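PDB 2YXL: 450aa long hypothetical fmu protein from Pyrococcus horikoshii, which probably transfers methyl groups from S-adenosylmethionine to carbon 5 of cytosines in RNA, and was crystallised with the cofactor analogue sinefungin. Local coordinates for residues Ile18-Arg23 with Arg36-Lys41; Lys29-Ala34 with Asn349-Trp354. All blocks are in the same frame, centred on the assembly; numbering follows the deposited sequence.

Overall arrangement
Both contacts use helix 32-41. Contact 1 lies about 18 Å from the centre of the chain and is mostly buried: residues 18-23 and 36-41, neighbours in sequence, pair as antiparallel helices through alanines and a phenylalanine, with a charged fringe along one side. Contact 2 lies only about 7 Å from that centre, is partly buried, and joins the loop entering the same helix, and its first turn, to residues 349-354, some three hundred positions later, in the methyltransferase part of the chain. The helix pair of contact 1 is mainly apolar with a charged edge; contact 2, between distant parts of the chain, is made by hydrogen bonds, one of them within a salt bridge.

Contact 1 (Ile18-Arg23 with Arg36-Lys41); sequences IIEAIR and REAFKK
E20 OE1 has two positive partners: R121 NH2 of helix 104-121, in a salt bridge, and, at long range, K41 NZ across the contact. The pairing with K41 measures 3.8 Å from E20 OE1 to K41 NZ. The carboxylate also lies beside the methylenes of the lysine, K41 CD being 3.5 Å from E20 OE1, and the two side chains cross at about a right angle. With CG anti to the backbone N (chi1 178°), E20 lays that carbon against A38 CB at 3.7 Å; a bend at chi2 then sets the direction of CD. An alanine at E20 would probably leave R121 and K41 without their shared negative partner and open a gap beside A38. Beneath this charged fringe the helices meet through small residues. A21 CB and A38 CB touch at 3.8 Å, A38 CB rests over the backbone of A21, and such short side chains suit axes that approach to 8.2 Å. The F39 ring comes obliquely to A21, its CE1 4.1 Å from A21 CB. The two segments run nearly antiparallel (154° between their directions), as the arms of a helical hairpin made by helices 12-24 and 32-41. Around it, helix 47-75 meets F39 and I18 through L53, helix 84-99 lies against I18 and E20, and helix 104-121 meets I19 through A114 and I118, and E20 through F117.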
ATOM      1  N   ILE A  18     -13.962  13.052   6.974  1.00 34.00           N
ATOM      2  CA  ILE A  18     -12.573  13.130   6.492  1.00 34.06           C
ATOM      3  C   ILE A  18     -11.606  13.442   7.617  1.00 34.01           C
ATOM      4  O   ILE A  18     -10.481  12.959   7.602  1.00 34.16           O
ATOM      5  CB  ILE A  18     -12.313  14.175   5.362  1.00 34.04           C
ATOM      6  CG1 ILE A  18     -13.543  15.017   5.054  1.00 34.22           C
ATOM      7  CG2 ILE A  18     -11.686  13.504   4.129  1.00 33.82           C
ATOM      8  CD1 ILE A  18     -13.590  16.285   5.853  1.00 34.60           C
ATOM      9  N   ILE A  19     -12.039  14.257   8.578  1.00 34.00           N
ATOM     10  CA  ILE A  19     -11.215  14.559   9.744  1.00 33.95           C
ATOM     11  C   ILE A  19     -10.875  13.263  10.478  1.00 34.08           C
ATOM     12  O   ILE A  19      -9.705  13.003  10.759  1.00 34.24           O
ATOM     13  CB  ILE A  19     -11.875  15.588  10.702  1.00 34.02           C
ATOM     14  CG1 ILE A  19     -11.996  16.952  10.014  1.00 33.82           C
ATOM     15  CG2 ILE A  19     -11.065  15.712  12.006  1.00 33.53           C
ATOM     16  CD1 ILE A  19     -12.854  17.961  10.757  1.00 33.78           C
ATOM     17  N   GLU A  20     -11.892  12.447  10.758  1.00 34.07           N
ATOM     18  CA  GLU A  20     -11.679  11.161  11.417  1.00 34.12           C
ATOM     19  C   GLU A  20     -10.854  10.201  10.551  1.00 34.04           C
ATOM     20  O   GLU A  20     -10.022   9.458  11.072  1.00 34.25           O
ATOM     21  CB  GLU A  20     -13.006  10.530  11.866  1.00 34.14           C
ATOM     22  CG  GLU A  20     -12.856   9.156  12.534  1.00 35.01           C
ATOM     23  CD  GLU A  20     -13.632   9.006  13.842  1.00 36.25           C
ATOM     24  OE1 GLU A  20     -13.238   8.147  14.661  1.00 36.90           O
ATOM     25  OE2 GLU A  20     -14.623   9.736  14.064  1.00 36.48           O
ATOM     26  N   ALA A  21     -11.067  10.234   9.237  1.00 33.72           N
ATOM     27  CA  ALA A  21     -10.309   9.383   8.317  1.00 33.50           C
ATOM     28  C   ALA A  21      -8.836   9.779   8.271  1.00 33.36           C
ATOM     29  O   ALA A  21      -7.955   8.918   8.253  1.00 33.23           O
ATOM     30  CB  ALA A  21     -10.920   9.417   6.917  1.00 33.35           C
ATOM     31  N   ILE A  22      -8.583  11.086   8.252  1.00 33.26           N
ATOM     32  CA  ILE A  22      -7.227  11.622   8.234  1.00 33.31           C
ATOM     33  C   ILE A  22      -6.534  11.368   9.576  1.00 33.63           C
ATOM     34  O   ILE A  22      -5.349  11.018   9.611  1.00 33.71           O
ATOM     35  CB  ILE A  22      -7.214  13.128   7.845  1.00 33.17           C
ATOM     36  CG1 ILE A  22      -7.679  13.322   6.390  1.00 33.13           C
ATOM     37  CG2 ILE A  22      -5.844  13.757   8.052  1.00 32.89           C
ATOM     38  CD1 ILE A  22      -6.856  12.583   5.327  1.00 32.40           C
ATOM     39  N   ARG A  23      -7.281  11.520  10.668  1.00 33.72           N
ATOM     40  CA  ARG A  23      -6.757  11.233  12.000  1.00 33.91           C
ATOM     41  C   ARG A  23      -6.428   9.752  12.155  1.00 34.21           C
ATOM     42  O   ARG A  23      -5.331   9.405  12.600  1.00 34.29           O
ATOM     43  CB  ARG A  23      -7.734  11.686  13.098  1.00 33.80           C
ATOM     44  CG  ARG A  23      -7.190  11.583  14.528  1.00 33.02           C
ATOM     45  CD  ARG A  23      -7.328  10.169  15.093  1.00 32.31           C
ATOM     46  NE  ARG A  23      -6.586   9.994  16.340  1.00 32.01           N
ATOM     47  CZ  ARG A  23      -5.287   9.710  16.418  1.00 31.75           C
ATOM     48  NH1 ARG A  23      -4.552   9.568  15.318  1.00 31.51           N
ATOM     49  NH2 ARG A  23      -4.715   9.579  17.607  1.00 30.99           N
ATOM     50  N   ARG A  36     -12.357   3.550   5.452  1.00 42.28           N
ATOM     51  CA  ARG A  36     -13.537   2.690   5.558  1.00 42.67           C
ATOM     52  C   ARG A  36     -14.194   2.831   6.929  1.00 42.61           C
ATOM     53  O   ARG A  36     -15.400   3.060   7.021  1.00 42.65           O
ATOM     54  CB  ARG A  36     -13.173   1.220   5.299  1.00 42.79           C
ATOM     55  CG  ARG A  36     -14.377   0.273   5.242  1.00 43.91           C
ATOM     56  CD  ARG A  36     -14.065  -1.107   5.839  1.00 45.73           C
ATOM     57  NE  ARG A  36     -14.090  -1.100   7.305  1.00 46.98           N
ATOM     58  CZ  ARG A  36     -13.011  -1.070   8.089  1.00 47.76           C
ATOM     59  NH1 ARG A  36     -11.791  -1.056   7.561  1.00 47.98           N
ATOM     60  NH2 ARG A  36     -13.150  -1.061   9.410  1.00 47.89           N
ATOM     61  N   GLU A  37     -13.389   2.700   7.981  1.00 42.67           N
ATOM     62  CA  GLU A  37     -13.861   2.792   9.363  1.00 42.75           C
ATOM     63  C   GLU A  37     -14.577   4.116   9.643  1.00 42.62           C
ATOM     64  O   GLU A  37     -15.678   4.121  10.198  1.00 42.63           O
ATOM     65  CB  GLU A  37     -12.691   2.573  10.338  1.00 42.84           C
ATOM     66  CG  GLU A  37     -12.907   3.078  11.769  1.00 43.55           C
ATOM     67  CD  GLU A  37     -13.533   2.052  12.700  1.00 44.52           C
ATOM     68  OE1 GLU A  37     -13.121   2.013  13.880  1.00 44.97           O
ATOM     69  OE2 GLU A  37     -14.430   1.294  12.269  1.00 45.20           O
ATOM     70  N   ALA A  38     -13.954   5.223   9.241  1.00 42.51           N
ATOM     71  CA  ALA A  38     -14.484   6.563   9.499  1.00 42.46           C
ATOM     72  C   ALA A  38     -15.775   6.840   8.736  1.00 42.42           C
ATOM     73  O   ALA A  38     -16.691   7.479   9.260  1.00 42.38           O
ATOM     74  CB  ALA A  38     -13.442   7.621   9.172  1.00 42.40           C
ATOM     75  N   PHE A  39     -15.833   6.354   7.499  1.00 42.37           N
ATOM     76  CA  PHE A  39     -16.985   6.567   6.626  1.00 42.48           C
ATOM     77  C   PHE A  39     -18.225   5.807   7.109  1.00 42.54           C
ATOM     78  O   PHE A  39     -19.337   6.331   7.045  1.00 42.54           O
ATOM     79  CB  PHE A  39     -16.628   6.202   5.178  1.00 42.38           C
ATOM     80  CG  PHE A  39     -15.799   7.251   4.466  1.00 42.32           C
ATOM     81  CD1 PHE A  39     -15.036   8.178   5.179  1.00 42.58           C
ATOM     82  CD2 PHE A  39     -15.766   7.295   3.077  1.00 42.32           C
ATOM     83  CE1 PHE A  39     -14.269   9.137   4.519  1.00 42.49           C
ATOM     84  CE2 PHE A  39     -15.002   8.250   2.407  1.00 42.22           C
ATOM     85  CZ  PHE A  39     -14.253   9.172   3.129  1.00 42.45           C
ATOM     86  N   LYS A  40     -18.020   4.588   7.606  1.00 42.67           N
ATOM     87  CA  LYS A  40     -19.103   3.773   8.163  1.00 42.83           C
ATOM     88  C   LYS A  40     -19.550   4.294   9.525  1.00 42.89           C
ATOM     89  O   LYS A  40     -20.720   4.159   9.896  1.00 42.95           O
ATOM     90  CB  LYS A  40     -18.684   2.302   8.281  1.00 42.85           C
ATOM     91  CG  LYS A  40     -18.249   1.651   6.972  1.00 43.11           C
ATOM     92  CD  LYS A  40     -19.423   1.340   6.046  1.00 43.42           C
ATOM     93  CE  LYS A  40     -18.970   1.256   4.595  1.00 43.29           C
ATOM     94  NZ  LYS A  40     -17.777   0.381   4.425  1.00 43.44           N
ATOM     95  N   LYS A  41     -18.609   4.881  10.262  1.00 42.96           N
ATOM     96  CA  LYS A  41     -18.880   5.475  11.569  1.00 43.03           C
ATOM     97  C   LYS A  41     -19.784   6.698  11.428  1.00 42.99           C
ATOM     98  O   LYS A  41     -20.706   6.891  12.223  1.00 43.07           O
ATOM     99  CB  LYS A  41     -17.564   5.871  12.246  1.00 43.14           C
ATOM    100  CG  LYS A  41     -17.613   5.969  13.763  1.00 43.48           C
ATOM    101  CD  LYS A  41     -16.404   6.739  14.280  1.00 44.54           C
ATOM    102  CE  LYS A  41     -16.190   6.553  15.778  1.00 44.97           C
ATOM    103  NZ  LYS A  41     -15.393   5.331  16.075  1.00 45.32           N
TER

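Contact 2 (Lys29-Ala34 with Asn349-Trp354); sequences KPSQYA and NPELRW
K29 and E351 reach toward each other tip to tip in a salt bridge, K29 NZ standing 3.0 Å from E351 OE2 on the anti lone pair of that oxygen. The same ammonium also donates to the carbonyl oxygen of G25, which helps to fix the end of the lysine. A hydroxyl bond adds to the charged one: S31 OG donates to E351 OE2 at 3.0 Å, from the syn side and tilted out of the carboxylate plane. One carboxylate oxygen therefore serves two donors, which is likely to stabilise its negative charge. E351 CG stands between the backbone N and the carbonyl carbon (chi1 75°), and the chain bends at chi2. Its backbone setting is a type I beta turn from N349 to L352 that leads into the short helix 352-355 of the Rossmann-like methyltransferase domain. Here the side chains of N349 and C390, the predicted nucleophile, lie about 8 Å apart, and the side chain of P30, which follows a cis peptide bond, is about 10 Å from the bound sinefungin. A second neutral hydrogen bond joins two carboxamides. Q32 NE2 donates to N349 OD1 at 3.0 Å, almost in line with the C=O bond (169°), while the two amide planes stand 80° apart. Q32 OE1 is hydrogen-bonded to the Y58 hydroxyl of helix 47-75, so both ends of the carboxamide are held. P30 CB lies 3.7 Å from N349 OD1.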
ATOM      1  N   LYS A  29      -2.757   1.452   9.335  1.00 40.20           N
ATOM      2  CA  LYS A  29      -2.138   1.240   8.030  1.00 40.52           C
ATOM      3  C   LYS A  29      -2.508  -0.138   7.479  1.00 40.69           C
ATOM      4  O   LYS A  29      -2.540  -1.111   8.235  1.00 40.83           O
ATOM      5  CB  LYS A  29      -0.610   1.389   8.116  1.00 40.57           C
ATOM      6  CG  LYS A  29      -0.107   2.783   8.513  1.00 40.97           C
ATOM      7  CD  LYS A  29      -0.505   3.866   7.505  1.00 41.27           C
ATOM      8  CE  LYS A  29       0.148   5.196   7.856  1.00 41.75           C
ATOM      9  NZ  LYS A  29      -0.418   6.344   7.088  1.00 41.81           N
ATOM     10  N   PRO A  30      -2.802  -0.229   6.165  1.00 40.84           N
ATOM     11  CA  PRO A  30      -2.871   0.882   5.211  1.00 40.85           C
ATOM     12  C   PRO A  30      -4.084   1.774   5.469  1.00 40.97           C
ATOM     13  O   PRO A  30      -5.095   1.302   5.998  1.00 40.96           O
ATOM     14  CB  PRO A  30      -2.985   0.178   3.860  1.00 40.88           C
ATOM     15  CG  PRO A  30      -3.594  -1.143   4.168  1.00 40.91           C
ATOM     16  CD  PRO A  30      -3.084  -1.526   5.520  1.00 40.76           C
ATOM     17  N   SER A  31      -3.970   3.046   5.096  1.00 41.16           N
ATOM     18  CA  SER A  31      -4.958   4.077   5.443  1.00 41.39           C
ATOM     19  C   SER A  31      -6.378   3.849   4.895  1.00 41.43           C
ATOM     20  O   SER A  31      -7.330   4.482   5.353  1.00 41.39           O
ATOM     21  CB  SER A  31      -4.447   5.463   5.037  1.00 41.40           C
ATOM     22  OG  SER A  31      -4.215   5.534   3.639  1.00 41.98           O
ATOM     23  N   GLN A  32      -6.507   2.951   3.920  1.00 41.49           N
ATOM     24  CA  GLN A  32      -7.810   2.556   3.378  1.00 41.65           C
ATOM     25  C   GLN A  32      -8.741   2.018   4.466  1.00 41.48           C
ATOM     26  O   GLN A  32      -9.932   2.331   4.477  1.00 41.41           O
ATOM     27  CB  GLN A  32      -7.644   1.507   2.272  1.00 41.73           C
ATOM     28  CG  GLN A  32      -7.213   2.064   0.917  1.00 42.65           C
ATOM     29  CD  GLN A  32      -5.695   2.163   0.730  1.00 44.25           C
ATOM     30  OE1 GLN A  32      -5.222   2.553  -0.343  1.00 44.69           O
ATOM     31  NE2 GLN A  32      -4.929   1.809   1.762  1.00 44.21           N
ATOM     32  N   TYR A  33      -8.185   1.210   5.371  1.00 41.44           N
ATOM     33  CA  TYR A  33      -8.923   0.669   6.517  1.00 41.41           C
ATOM     34  C   TYR A  33      -9.453   1.786   7.417  1.00 41.26           C
ATOM     35  O   TYR A  33     -10.543   1.677   7.982  1.00 41.11           O
ATOM     36  CB  TYR A  33      -8.034  -0.272   7.340  1.00 41.58           C
ATOM     37  CG  TYR A  33      -7.827  -1.649   6.743  1.00 41.74           C
ATOM     38  CD1 TYR A  33      -8.560  -2.744   7.201  1.00 42.01           C
ATOM     39  CD2 TYR A  33      -6.885  -1.862   5.734  1.00 42.03           C
ATOM     40  CE1 TYR A  33      -8.372  -4.017   6.661  1.00 42.12           C
ATOM     41  CE2 TYR A  33      -6.687  -3.130   5.186  1.00 42.10           C
ATOM     42  CZ  TYR A  33      -7.434  -4.201   5.653  1.00 42.11           C
ATOM     43  OH  TYR A  33      -7.241  -5.456   5.116  1.00 41.98           O
ATOM     44  N   ALA A  34      -8.671   2.855   7.541  1.00 41.17           N
ATOM     45  CA  ALA A  34      -9.060   4.021   8.327  1.00 41.24           C
ATOM     46  C   ALA A  34     -10.187   4.797   7.647  1.00 41.25           C
ATOM     47  O   ALA A  34     -11.132   5.237   8.308  1.00 41.00           O
ATOM     48  CB  ALA A  34      -7.859   4.920   8.566  1.00 41.14           C
ATOM     49  N   ASN A 349      -0.726   4.192  -1.724  1.00 34.55           N
ATOM     50  CA  ASN A 349      -0.719   4.827  -0.403  1.00 34.29           C
ATOM     51  C   ASN A 349       0.131   6.091  -0.459  1.00 34.12           C
ATOM     52  O   ASN A 349       1.297   6.079  -0.060  1.00 34.09           O
ATOM     53  CB  ASN A 349      -0.178   3.883   0.673  1.00 34.34           C
ATOM     54  CG  ASN A 349      -0.905   2.560   0.712  1.00 34.48           C
ATOM     55  OD1 ASN A 349      -2.071   2.486   1.101  1.00 34.78           O
ATOM     56  ND2 ASN A 349      -0.206   1.497   0.330  1.00 34.72           N
ATOM     57  N   PRO A 350      -0.458   7.194  -0.948  1.00 33.92           N
ATOM     58  CA  PRO A 350       0.321   8.376  -1.308  1.00 33.82           C
ATOM     59  C   PRO A 350       1.120   8.993  -0.156  1.00 33.76           C
ATOM     60  O   PRO A 350       2.199   9.538  -0.392  1.00 33.66           O
ATOM     61  CB  PRO A 350      -0.743   9.349  -1.821  1.00 33.79           C
ATOM     62  CG  PRO A 350      -1.892   8.484  -2.211  1.00 33.81           C
ATOM     63  CD  PRO A 350      -1.895   7.399  -1.194  1.00 33.71           C
ATOM     64  N   GLU A 351       0.607   8.894   1.067  1.00 33.70           N
ATOM     65  CA  GLU A 351       1.258   9.521   2.224  1.00 33.75           C
ATOM     66  C   GLU A 351       2.636   8.942   2.564  1.00 33.79           C
ATOM     67  O   GLU A 351       3.440   9.608   3.221  1.00 33.79           O
ATOM     68  CB  GLU A 351       0.341   9.512   3.458  1.00 33.69           C
ATOM     69  CG  GLU A 351       0.179   8.163   4.155  1.00 33.73           C
ATOM     70  CD  GLU A 351      -0.929   7.298   3.575  1.00 34.02           C
ATOM     71  OE1 GLU A 351      -1.252   7.424   2.372  1.00 34.40           O
ATOM     72  OE2 GLU A 351      -1.478   6.476   4.337  1.00 34.23           O
ATOM     73  N   LEU A 352       2.909   7.724   2.093  1.00 33.80           N
ATOM     74  CA  LEU A 352       4.187   7.057   2.346  1.00 33.97           C
ATOM     75  C   LEU A 352       5.393   7.844   1.841  1.00 33.98           C
ATOM     76  O   LEU A 352       6.467   7.797   2.453  1.00 33.93           O
ATOM     77  CB  LEU A 352       4.199   5.631   1.779  1.00 33.98           C
ATOM     78  CG  LEU A 352       3.370   4.579   2.530  1.00 34.58           C
ATOM     79  CD1 LEU A 352       3.557   3.207   1.913  1.00 35.25           C
ATOM     80  CD2 LEU A 352       3.710   4.538   4.018  1.00 35.27           C
ATOM     81  N   ARG A 353       5.208   8.576   0.744  1.00 33.94           N
ATOM     82  CA  ARG A 353       6.270   9.411   0.185  1.00 34.15           C
ATOM     83  C   ARG A 353       6.786  10.444   1.193  1.00 34.83           C
ATOM     84  O   ARG A 353       7.933  10.878   1.108  1.00 34.95           O
ATOM     85  CB  ARG A 353       5.807  10.096  -1.108  1.00 34.09           C
ATOM     86  CG  ARG A 353       4.822  11.248  -0.903  1.00 33.85           C
ATOM     87  CD  ARG A 353       4.236  11.750  -2.206  1.00 33.40           C
ATOM     88  NE  ARG A 353       3.354  10.773  -2.839  1.00 31.89           N
ATOM     89  CZ  ARG A 353       2.830  10.906  -4.056  1.00 31.41           C
ATOM     90  NH1 ARG A 353       2.041   9.957  -4.544  1.00 30.03           N
ATOM     91  NH2 ARG A 353       3.091  11.985  -4.788  1.00 30.58           N
ATOM     92  N   TRP A 354       5.938  10.821   2.148  1.00 35.52           N
ATOM     93  CA  TRP A 354       6.298  11.809   3.162  1.00 36.34           C
ATOM     94  C   TRP A 354       6.810  11.182   4.462  1.00 37.32           C
ATOM     95  O   TRP A 354       7.577  11.806   5.194  1.00 37.28           O
ATOM     96  CB  TRP A 354       5.117  12.746   3.439  1.00 35.82           C
ATOM     97  CG  TRP A 354       4.667  13.475   2.215  1.00 35.57           C
ATOM     98  CD1 TRP A 354       3.530  13.242   1.491  1.00 35.04           C
ATOM     99  CD2 TRP A 354       5.358  14.534   1.543  1.00 34.97           C
ATOM    100  NE1 TRP A 354       3.466  14.097   0.421  1.00 34.51           N
ATOM    101  CE2 TRP A 354       4.575  14.901   0.425  1.00 34.67           C
ATOM    102  CE3 TRP A 354       6.561  15.214   1.778  1.00 34.69           C
ATOM    103  CZ2 TRP A 354       4.952  15.920  -0.453  1.00 34.80           C
ATOM    104  CZ3 TRP A 354       6.937  16.227   0.904  1.00 35.09           C
ATOM    105  CH2 TRP A 354       6.132  16.568  -0.200  1.00 35.13           C
TER